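Local coordinates for protein homoprotocatechuate 2,3-dioxygenase (Brevibacterium fuscum, PDB 4Z6M) that probably cleaves the catechol ring of homoprotocatechuate with dioxygen at an iron(II) centre held by a facial triad of two histidines and one carboxylate, at residues D180-D183 against T187-A190; N290-W295 against D327-V332; K89-Y94 against T101-D106. The protein carries 1 engineered substitution. All coordinates share one frame; numbering follows the deposited sequence.

In the fold
Interactions 1 and 2 form one neighbourhood and interaction 3 stands apart from both. The centres of interactions 1 and 2 are about 10 Å apart, and they touch directly: Arg293 NH2 lies 3.6 Å from Ala190 CB, while the Tyr189 ring packs against the start of the helix that carries Glu329. Both approach the iron held by His155, His214 and Glu267, with the side chain of Arg293 about 8 Å and that of Ala190 about 10 Å from the metal. Interaction 3 lies in the first glyoxalase-family region and interaction 1 in the second; the centre of interaction 3 is about 32 Å from that of interaction 1 and about 38 Å from that of interaction 2.

Interaction 1 (D180-D183 against T187-A190); sequences DIQD and TTYA
Ile181 is bonded through both its N-H and its carbonyl to the opposite strand, at Ala190 and Tyr189. Ile181 N donates to Ala190 O at 3.0 Å, and Ile181 O accepts from Tyr189 N at 2.9 Å. Gln182 and Thr188 form the next, non-hydrogen-bonded pair, and Asp183 N bonds to Thr187 O beyond it. Tyr189 is thus the extra residue of a beta bulge, with a backbone turned toward helical values. Ala190 N is left buried with no partner in the model.

Among the side-chain polar bonds, one carboxylate ties the turn together. With CG between its backbone N and carbonyl carbon (chi1 67°), Asp183 swings its acid back across the hairpin. OD1 receives Thr187 N at 3.0 Å on its syn side, and also the backbone N of Glu185. OD2 receives the phenol Tyr189 OH at 2.7 Å from above the carboxylate plane; the ring and carboxylate planes are 79° apart. A water donates to OD2 as well and accepts from Thr187 OG1. Aspartate suits this place because its short chain lets both oxygens serve neighbouring donors. Beside Thr188, Gln182 stands out from the strand and leans back, giving NE2 to Asp180 OD2 at 2.9 Å; Asp180 also binds Thr284 through OD1 and forms a salt bridge with Arg167.

The apolar contacts are looser. Ile181 CG2 reaches Tyr189 CB at 4.1 Å, its CD1 lies near the methyl of Ala190, and the Thr187 methyl CG2 sits 3.5 Å over one face of the Tyr189 ring, toward the rim.

Together these features make a bulged antiparallel beta hairpin, strands 176-182 and 188-194, within the large sheet of the glyoxalase-family region that supplies the iron ligands His155, His214 and Glu267.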
loop_
_atom_site.group_PDB
_atom_site.type_symbol
_atom_site.label_atom_id
_atom_site.label_comp_id
_atom_site.label_asym_id
_atom_site.label_seq_id
_atom_site.Cartn_x
_atom_site.Cartn_y
_atom_site.Cartn_z
ATOM N N ASP A 180 -23.113 9.507 15.047
ATOM C CA ASP A 180 -24.069 8.675 15.775
ATOM C C ASP A 180 -24.985 7.945 14.820
ATOM O O ASP A 180 -24.982 8.218 13.604
ATOM C CB ASP A 180 -24.808 9.476 16.848
ATOM C CG ASP A 180 -25.758 10.508 16.324
ATOM O OD1 ASP A 180 -25.745 10.869 15.154
ATOM O OD2 ASP A 180 -26.508 11.036 17.151
ATOM N N ILE A 181 -25.717 6.982 15.384
ATOM C CA ILE A 181 -26.687 6.220 14.617
ATOM C C ILE A 181 -28.030 6.330 15.324
ATOM O O ILE A 181 -28.122 6.029 16.512
ATOM C CB ILE A 181 -26.277 4.729 14.502
ATOM C CG1 ILE A 181 -24.994 4.580 13.688
ATOM C CG2 ILE A 181 -27.395 3.886 13.893
ATOM C CD1 ILE A 181 -24.427 3.174 13.653
ATOM N N GLN A 182 -29.053 6.725 14.572
ATOM C CA GLN A 182 -30.417 6.875 15.093
ATOM C C GLN A 182 -31.413 6.275 14.131
ATOM O O GLN A 182 -31.064 5.942 13.006
ATOM C CB GLN A 182 -30.747 8.358 15.300
ATOM C CG GLN A 182 -29.867 9.048 16.309
ATOM C CD GLN A 182 -30.321 10.453 16.613
ATOM O OE1 GLN A 182 -31.525 10.753 16.637
ATOM N NE2 GLN A 182 -29.378 11.306 16.897
ATOM N N ASP A 183 -32.671 6.159 14.543
ATOM C CA ASP A 183 -33.739 5.898 13.580
ATOM C C ASP A 183 -34.748 7.024 13.541
ATOM O O ASP A 183 -34.580 8.049 14.215
ATOM C CB ASP A 183 -34.378 4.516 13.803
ATOM C CG ASP A 183 -35.143 4.391 15.085
ATOM O OD1 ASP A 183 -35.432 5.425 15.734
ATOM O OD2 ASP A 183 -35.467 3.228 15.445
ATOM N N THR A 187 -34.964 6.721 18.405
ATOM C CA THR A 187 -34.034 5.831 19.122
ATOM C C THR A 187 -32.607 6.115 18.701
ATOM O O THR A 187 -32.336 6.265 17.512
ATOM C CB THR A 187 -34.386 4.351 18.878
ATOM O OG1 THR A 187 -35.715 4.118 19.361
ATOM C CG2 THR A 187 -33.393 3.409 19.590
ATOM N N THR A 188 -31.697 6.169 19.672
ATOM C CA THR A 188 -30.254 6.228 19.407
ATOM C C THR A 188 -29.637 4.862 19.682
ATOM O O THR A 188 -29.897 4.262 20.732
ATOM C CB THR A 188 -29.573 7.327 20.249
ATOM O OG1 THR A 188 -30.147 8.590 19.932
ATOM C CG2 THR A 188 -28.080 7.378 19.985
ATOM N N TYR A 189 -28.835 4.380 18.734
ATOM C CA TYR A 189 -28.223 3.076 18.814
ATOM C C TYR A 189 -26.734 3.119 19.158
ATOM O O TYR A 189 -26.214 2.114 19.658
ATOM C CB TYR A 189 -28.416 2.323 17.507
ATOM C CG TYR A 189 -29.861 2.057 17.207
ATOM C CD1 TYR A 189 -30.654 2.991 16.539
ATOM C CD2 TYR A 189 -30.470 0.882 17.640
ATOM C CE1 TYR A 189 -31.994 2.723 16.293
ATOM C CE2 TYR A 189 -31.794 0.623 17.385
ATOM C CZ TYR A 189 -32.563 1.550 16.715
ATOM O OH TYR A 189 -33.888 1.281 16.486
ATOM N N ALA A 190 -26.051 4.233 18.863
ATOM C CA ALA A 190 -24.615 4.308 19.041
ATOM C C ALA A 190 -24.182 5.749 18.889
ATOM O O ALA A 190 -24.827 6.514 18.173
ATOM C CB ALA A 190 -23.909 3.428 18.032
HETATM O O HOH W 1 -37.035 2.785 17.545
#

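Interaction 2 (N290-W295 against D327-V332); sequences NQRRDW and DSELEV
Glu329 OE2 is gripped by three N-H groups from two consecutive arginines. Arg292 comes side-on and spends NE and NH2 on this one oxygen: NH2 reaches it at 2.8 Å through the anti lone pair, and NE at 3.0 Å nearly along the C-O axis. Arg293 NE adds a third bond at 2.8 Å, descending from above the carboxylate plane, 44° out of it. Arg293 also offers its side edge, but divides it between the two oxygens, since its NH2 donates to Glu329 OE1, on the syn side, at 2.8 Å. Both guanidinium groups therefore present edges, not faces, to the acid.

The torsions explain how two neighbouring residues converge on one target. Arg292 turns CG into the position between its backbone N and carbonyl carbon (chi1 77°), Arg293 sets CG beside its N, and each chain then runs out extended. One face of the Arg292 guanidinium has Arg293 CG near its rim, 3.9 Å above the plane. Glutamate meets them from the opposite direction with an extended chain, and so spans the gap from the helix.

That helix is started by Ser328, whose OG caps it by accepting Glu331 N at 3.1 Å. Arg292 has a further partner in Asp289 O, to which its NH1 donates, and Tyr305 and Ile181 pack round the cluster.

All three side chains are buried, so the carboxylate probably offsets part of the charge of the two arginines, and the two guanidinium groups would in turn probably stabilise its charged form. The bridge fixes the loop 290-295 to helix 329-333 and holds the rotation of Arg293, which lies near the iron.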
loop_
_atom_site.group_PDB
_atom_site.type_symbol
_atom_site.label_atom_id
_atom_site.label_comp_id
_atom_site.label_asym_id
_atom_site.label_seq_id
_atom_site.Cartn_x
_atom_site.Cartn_y
_atom_site.Cartn_z
ATOM N N ASN A 290 -27.532 0.294 5.220
ATOM C CA ASN A 290 -26.621 -0.826 5.181
ATOM C C ASN A 290 -25.194 -0.450 4.831
ATOM O O ASN A 290 -24.365 -1.335 4.798
ATOM C CB ASN A 290 -27.120 -1.883 4.190
ATOM C CG ASN A 290 -26.402 -3.207 4.340
ATOM O OD1 ASN A 290 -26.357 -3.794 5.428
ATOM N ND2 ASN A 290 -25.832 -3.694 3.240
ATOM N N GLN A 291 -24.891 0.830 4.630
ATOM C CA GLN A 291 -23.505 1.285 4.499
ATOM C C GLN A 291 -22.943 1.970 5.746
ATOM O O GLN A 291 -21.809 2.451 5.721
ATOM C CB GLN A 291 -23.322 2.183 3.261
ATOM C CG GLN A 291 -23.663 1.484 1.956
ATOM C CD GLN A 291 -23.326 2.228 0.657
ATOM O OE1 GLN A 291 -23.650 1.746 -0.422
ATOM N NE2 GLN A 291 -22.740 3.398 0.750
ATOM N N ARG A 292 -23.704 1.985 6.844
ATOM C CA ARG A 292 -23.291 2.787 7.992
ATOM C C ARG A 292 -22.147 2.121 8.768
ATOM O O ARG A 292 -21.313 2.826 9.310
ATOM C CB ARG A 292 -24.461 3.065 8.921
ATOM C CG ARG A 292 -24.840 1.863 9.795
ATOM C CD ARG A 292 -26.260 1.861 10.362
ATOM N NE ARG A 292 -26.440 0.661 11.169
ATOM C CZ ARG A 292 -26.615 -0.540 10.642
ATOM N NH1 ARG A 292 -26.753 -0.688 9.335
ATOM N NH2 ARG A 292 -26.683 -1.601 11.430
ATOM N N ARG A 293 -22.164 0.786 8.888
ATOM C CA ARG A 293 -21.159 0.088 9.708
ATOM C C ARG A 293 -20.068 -0.530 8.838
ATOM O O ARG A 293 -18.874 -0.419 9.145
ATOM C CB ARG A 293 -21.839 -0.962 10.593
ATOM C CG ARG A 293 -22.545 -0.331 11.785
ATOM C CD ARG A 293 -22.815 -1.304 12.903
ATOM N NE ARG A 293 -23.437 -0.661 14.060
ATOM C CZ ARG A 293 -22.792 -0.024 15.024
ATOM N NH1 ARG A 293 -21.481 0.131 14.996
ATOM N NH2 ARG A 293 -23.468 0.449 16.054
ATOM N N ASP A 294 -20.490 -1.153 7.744
ATOM C CA ASP A 294 -19.613 -1.552 6.647
ATOM C C ASP A 294 -20.072 -0.808 5.405
ATOM O O ASP A 294 -21.175 -1.037 4.899
ATOM C CB ASP A 294 -19.612 -3.067 6.424
ATOM C CG ASP A 294 -18.536 -3.471 5.488
ATOM O OD1 ASP A 294 -17.358 -3.566 5.944
ATOM O OD2 ASP A 294 -18.816 -3.616 4.289
ATOM N N TRP A 295 -19.198 0.066 4.917
ATOM C CA TRP A 295 -19.494 0.934 3.778
ATOM C C TRP A 295 -19.759 0.141 2.500
ATOM O O TRP A 295 -20.435 0.619 1.584
ATOM C CB TRP A 295 -18.275 1.837 3.587
ATOM C CG TRP A 295 -18.290 2.841 2.489
ATOM C CD1 TRP A 295 -17.389 2.946 1.480
ATOM C CD2 TRP A 295 -19.155 3.990 2.382
ATOM N NE1 TRP A 295 -17.642 4.058 0.712
ATOM C CE2 TRP A 295 -18.743 4.707 1.233
ATOM C CE3 TRP A 295 -20.268 4.448 3.099
ATOM C CZ2 TRP A 295 -19.364 5.888 0.840
ATOM C CZ3 TRP A 295 -20.909 5.627 2.666
ATOM C CH2 TRP A 295 -20.447 6.314 1.547
ATOM N N ASP A 327 -34.871 -0.279 21.385
ATOM C CA ASP A 327 -34.784 -1.252 20.306
ATOM C C ASP A 327 -33.327 -1.716 20.051
ATOM O O ASP A 327 -32.359 -0.963 20.261
ATOM C CB ASP A 327 -35.358 -0.678 19.000
ATOM C CG ASP A 327 -36.881 -0.517 19.024
ATOM O OD1 ASP A 327 -37.558 -1.023 19.946
ATOM O OD2 ASP A 327 -37.409 0.121 18.098
ATOM N N SER A 328 -33.229 -2.963 19.591
ATOM C CA SER A 328 -31.964 -3.645 19.349
ATOM C C SER A 328 -31.533 -3.407 17.916
ATOM O O SER A 328 -32.268 -3.711 16.973
ATOM C CB SER A 328 -32.124 -5.140 19.585
ATOM O OG SER A 328 -31.149 -5.905 18.899
ATOM N N GLU A 329 -30.323 -2.890 17.739
ATOM C CA GLU A 329 -29.786 -2.693 16.388
ATOM C C GLU A 329 -29.768 -4.003 15.588
ATOM O O GLU A 329 -30.134 -4.018 14.406
ATOM C CB GLU A 329 -28.395 -2.073 16.452
ATOM C CG GLU A 329 -27.850 -1.719 15.066
ATOM C CD GLU A 329 -26.672 -0.767 15.067
ATOM O OE1 GLU A 329 -26.176 -0.402 16.148
ATOM O OE2 GLU A 329 -26.231 -0.385 13.957
ATOM N N LEU A 330 -29.369 -5.109 16.214
ATOM C CA LEU A 330 -29.417 -6.406 15.547
ATOM C C LEU A 330 -30.846 -6.682 15.057
ATOM O O LEU A 330 -31.078 -6.990 13.885
ATOM C CB LEU A 330 -28.981 -7.506 16.510
ATOM C CG LEU A 330 -28.975 -8.950 15.953
ATOM C CD1 LEU A 330 -28.015 -9.823 16.755
ATOM C CD2 LEU A 330 -30.352 -9.608 15.912
ATOM N N GLU A 331 -31.816 -6.571 15.967
ATOM C CA GLU A 331 -33.178 -6.955 15.608
ATOM C C GLU A 331 -33.768 -6.084 14.498
ATOM O O GLU A 331 -34.427 -6.602 13.595
ATOM C CB GLU A 331 -34.104 -6.974 16.830
ATOM C CG GLU A 331 -33.708 -8.039 17.857
ATOM C CD GLU A 331 -33.913 -9.487 17.390
ATOM O OE1 GLU A 331 -34.517 -9.725 16.315
ATOM O OE2 GLU A 331 -33.467 -10.416 18.110
ATOM N N VAL A 332 -33.516 -4.781 14.544
ATOM C CA VAL A 332 -34.154 -3.888 13.575
ATOM C C VAL A 332 -33.471 -3.900 12.218
ATOM O O VAL A 332 -34.060 -3.419 11.241
ATOM C CB VAL A 332 -34.311 -2.447 14.102
ATOM C CG1 VAL A 332 -35.045 -2.434 15.432
ATOM C CG2 VAL A 332 -32.986 -1.709 14.211
#

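Interaction 3 (K89-Y94 against T101-D106); sequences KAEAYY and TERRKD
Glu91 and Arg103 bridge helix 84-96 and the edge strand 101-104, two successive elements of the beta-alpha-beta-beta-beta module typical of the glyoxalase fold. Glu91 OE1 meets Arg103 NH1 at 2.8 Å in a salt bridge whose hydrogen bond is weak, bent to 125° at the hydrogen. The side chains cross at about a right angle, and the oxygen lies at the edge of the guanidinium group. Glu91 runs out from the helix extended, CG opposite its backbone N (chi1 -173°), long enough to reach the Arg103 side chain, while Arg103 bends at its second torsion (86°), which turns its guanidinium back toward the helix. Glu91 OE2 lies by the aliphatic start of the same arginine, 3.6 Å from Arg103 CB. It also accepts from a water that joins it to Thr101 OG1, with both legs 2.7 Å.

A second shell places these groups. Arg103 NH2 forms salt bridges with Asp88 of the helix and with Asp114, just before strand 115-119. Arginine suits a place with several acids because its separate N-H groups can serve them together. Thr101 OG1 has a further, weak bond from Gln95 NE2.

Away from these polar groups, Tyr94 packs on Val118 and Tyr126 while its OH bonds to that of Tyr169. Its only touch on 101-106 is apolar: Tyr94 CB rests 3.8 Å from the Thr101 methyl CG2.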
loop_
_atom_site.group_PDB
_atom_site.type_symbol
_atom_site.label_atom_id
_atom_site.label_comp_id
_atom_site.label_asym_id
_atom_site.label_seq_id
_atom_site.Cartn_x
_atom_site.Cartn_y
_atom_site.Cartn_z
ATOM N N LYS A 89 -8.968 17.541 39.787
ATOM C CA LYS A 89 -10.249 17.926 39.185
ATOM C C LYS A 89 -11.126 16.712 38.939
ATOM O O LYS A 89 -12.329 16.750 39.184
ATOM C CB LYS A 89 -10.057 18.727 37.906
ATOM C CG LYS A 89 -9.484 20.113 38.182
ATOM C CD LYS A 89 -8.857 20.761 36.977
ATOM C CE LYS A 89 -9.893 21.349 36.057
ATOM N NZ LYS A 89 -9.654 22.825 35.934
ATOM N N ALA A 90 -10.530 15.623 38.459
ATOM C CA ALA A 90 -11.304 14.404 38.209
ATOM C C ALA A 90 -11.911 13.843 39.504
ATOM O O ALA A 90 -13.075 13.427 39.546
ATOM C CB ALA A 90 -10.449 13.348 37.520
ATOM N N GLU A 91 -11.137 13.877 40.582
ATOM C CA GLU A 91 -11.630 13.381 41.862
ATOM C C GLU A 91 -12.824 14.214 42.343
ATOM O O GLU A 91 -13.845 13.669 42.731
ATOM C CB GLU A 91 -10.508 13.394 42.894
ATOM C CG GLU A 91 -10.854 12.757 44.217
ATOM C CD GLU A 91 -9.627 12.600 45.103
ATOM O OE1 GLU A 91 -8.777 13.513 45.111
ATOM O OE2 GLU A 91 -9.519 11.577 45.790
ATOM N N ALA A 92 -12.695 15.539 42.298
ATOM C CA ALA A 92 -13.778 16.442 42.712
ATOM C C ALA A 92 -15.022 16.277 41.840
ATOM O O ALA A 92 -16.146 16.315 42.330
ATOM C CB ALA A 92 -13.314 17.900 42.672
ATOM N N TYR A 93 -14.806 16.084 40.549
ATOM C CA TYR A 93 -15.902 15.946 39.593
ATOM C C TYR A 93 -16.714 14.682 39.881
ATOM O O TYR A 93 -17.945 14.731 40.010
ATOM C CB TYR A 93 -15.325 15.920 38.188
ATOM C CG TYR A 93 -16.321 16.035 37.060
ATOM C CD1 TYR A 93 -16.668 17.280 36.556
ATOM C CD2 TYR A 93 -16.832 14.905 36.425
ATOM C CE1 TYR A 93 -17.527 17.415 35.481
ATOM C CE2 TYR A 93 -17.723 15.032 35.366
ATOM C CZ TYR A 93 -18.049 16.284 34.887
ATOM O OH TYR A 93 -18.904 16.427 33.818
ATOM N N TYR A 94 -16.030 13.555 40.030
ATOM C CA TYR A 94 -16.717 12.301 40.275
ATOM C C TYR A 94 -17.304 12.201 41.688
ATOM O O TYR A 94 -18.337 11.569 41.874
ATOM C CB TYR A 94 -15.825 11.105 39.937
ATOM C CG TYR A 94 -15.795 10.852 38.430
ATOM C CD1 TYR A 94 -16.828 10.155 37.814
ATOM C CD2 TYR A 94 -14.789 11.386 37.620
ATOM C CE1 TYR A 94 -16.833 9.948 36.447
ATOM C CE2 TYR A 94 -14.791 11.184 36.259
ATOM C CZ TYR A 94 -15.799 10.461 35.679
ATOM O OH TYR A 94 -15.760 10.271 34.321
ATOM N N THR A 101 -14.768 6.623 44.239
ATOM C CA THR A 101 -13.465 6.986 43.751
ATOM C C THR A 101 -12.404 6.324 44.615
ATOM O O THR A 101 -12.614 6.058 45.800
ATOM C CB THR A 101 -13.264 8.511 43.738
ATOM O OG1 THR A 101 -13.287 9.034 45.068
ATOM C CG2 THR A 101 -14.362 9.191 42.933
ATOM N N GLU A 102 -11.247 6.084 44.004
ATOM C CA GLU A 102 -10.085 5.608 44.724
ATOM C C GLU A 102 -8.846 6.263 44.120
ATOM O O GLU A 102 -8.639 6.187 42.909
ATOM C CB GLU A 102 -9.962 4.082 44.633
ATOM C CG GLU A 102 -8.761 3.578 45.418
ATOM C CD GLU A 102 -8.637 2.068 45.500
ATOM O OE1 GLU A 102 -9.543 1.356 44.989
ATOM O OE2 GLU A 102 -7.612 1.610 46.078
ATOM N N ARG A 103 -8.053 6.898 44.982
ATOM C CA ARG A 103 -6.884 7.668 44.549
ATOM C C ARG A 103 -5.617 6.996 45.091
ATOM O O ARG A 103 -5.518 6.744 46.304
ATOM C CB ARG A 103 -6.999 9.086 45.116
ATOM C CG ARG A 103 -5.834 10.010 44.822
ATOM C CD ARG A 103 -6.027 10.659 43.487
ATOM N NE ARG A 103 -5.069 11.718 43.177
ATOM C CZ ARG A 103 -5.279 13.033 43.251
ATOM N NH1 ARG A 103 -6.421 13.542 43.692
ATOM N NH2 ARG A 103 -4.320 13.862 42.871
ATOM N N ARG A 104 -4.637 6.739 44.209
ATOM C CA ARG A 104 -3.345 6.218 44.666
ATOM C C ARG A 104 -2.208 7.043 44.106
ATOM O O ARG A 104 -2.011 7.105 42.884
ATOM C CB ARG A 104 -3.202 4.773 44.224
ATOM C CG ARG A 104 -4.209 3.868 44.912
ATOM C CD ARG A 104 -3.835 2.428 44.763
ATOM N NE ARG A 104 -4.914 1.542 45.166
ATOM C CZ ARG A 104 -4.897 0.216 44.994
ATOM N NH1 ARG A 104 -3.828 -0.387 44.463
ATOM N NH2 ARG A 104 -5.949 -0.511 45.353
ATOM N N LYS A 105 -1.446 7.661 44.999
ATOM C CA LYS A 105 -0.386 8.580 44.614
ATOM C C LYS A 105 0.725 7.911 43.811
ATOM O O LYS A 105 1.415 8.590 43.046
ATOM C CB LYS A 105 0.204 9.285 45.841
ATOM C CG LYS A 105 1.061 8.377 46.700
ATOM C CD LYS A 105 1.383 8.984 48.059
ATOM C CE LYS A 105 1.927 10.399 47.944
ATOM N NZ LYS A 105 3.124 10.506 47.057
ATOM N N ASP A 106 0.889 6.601 43.982
ATOM C CA ASP A 106 1.911 5.852 43.266
ATOM C C ASP A 106 1.310 4.874 42.267
ATOM O O ASP A 106 2.014 3.999 41.778
ATOM C CB ASP A 106 2.833 5.112 44.252
ATOM C CG ASP A 106 3.666 6.069 45.095
ATOM O OD1 ASP A 106 4.155 7.090 44.557
ATOM O OD2 ASP A 106 3.835 5.798 46.300
HETATM O O HOH W 2 -10.826 9.245 46.099
#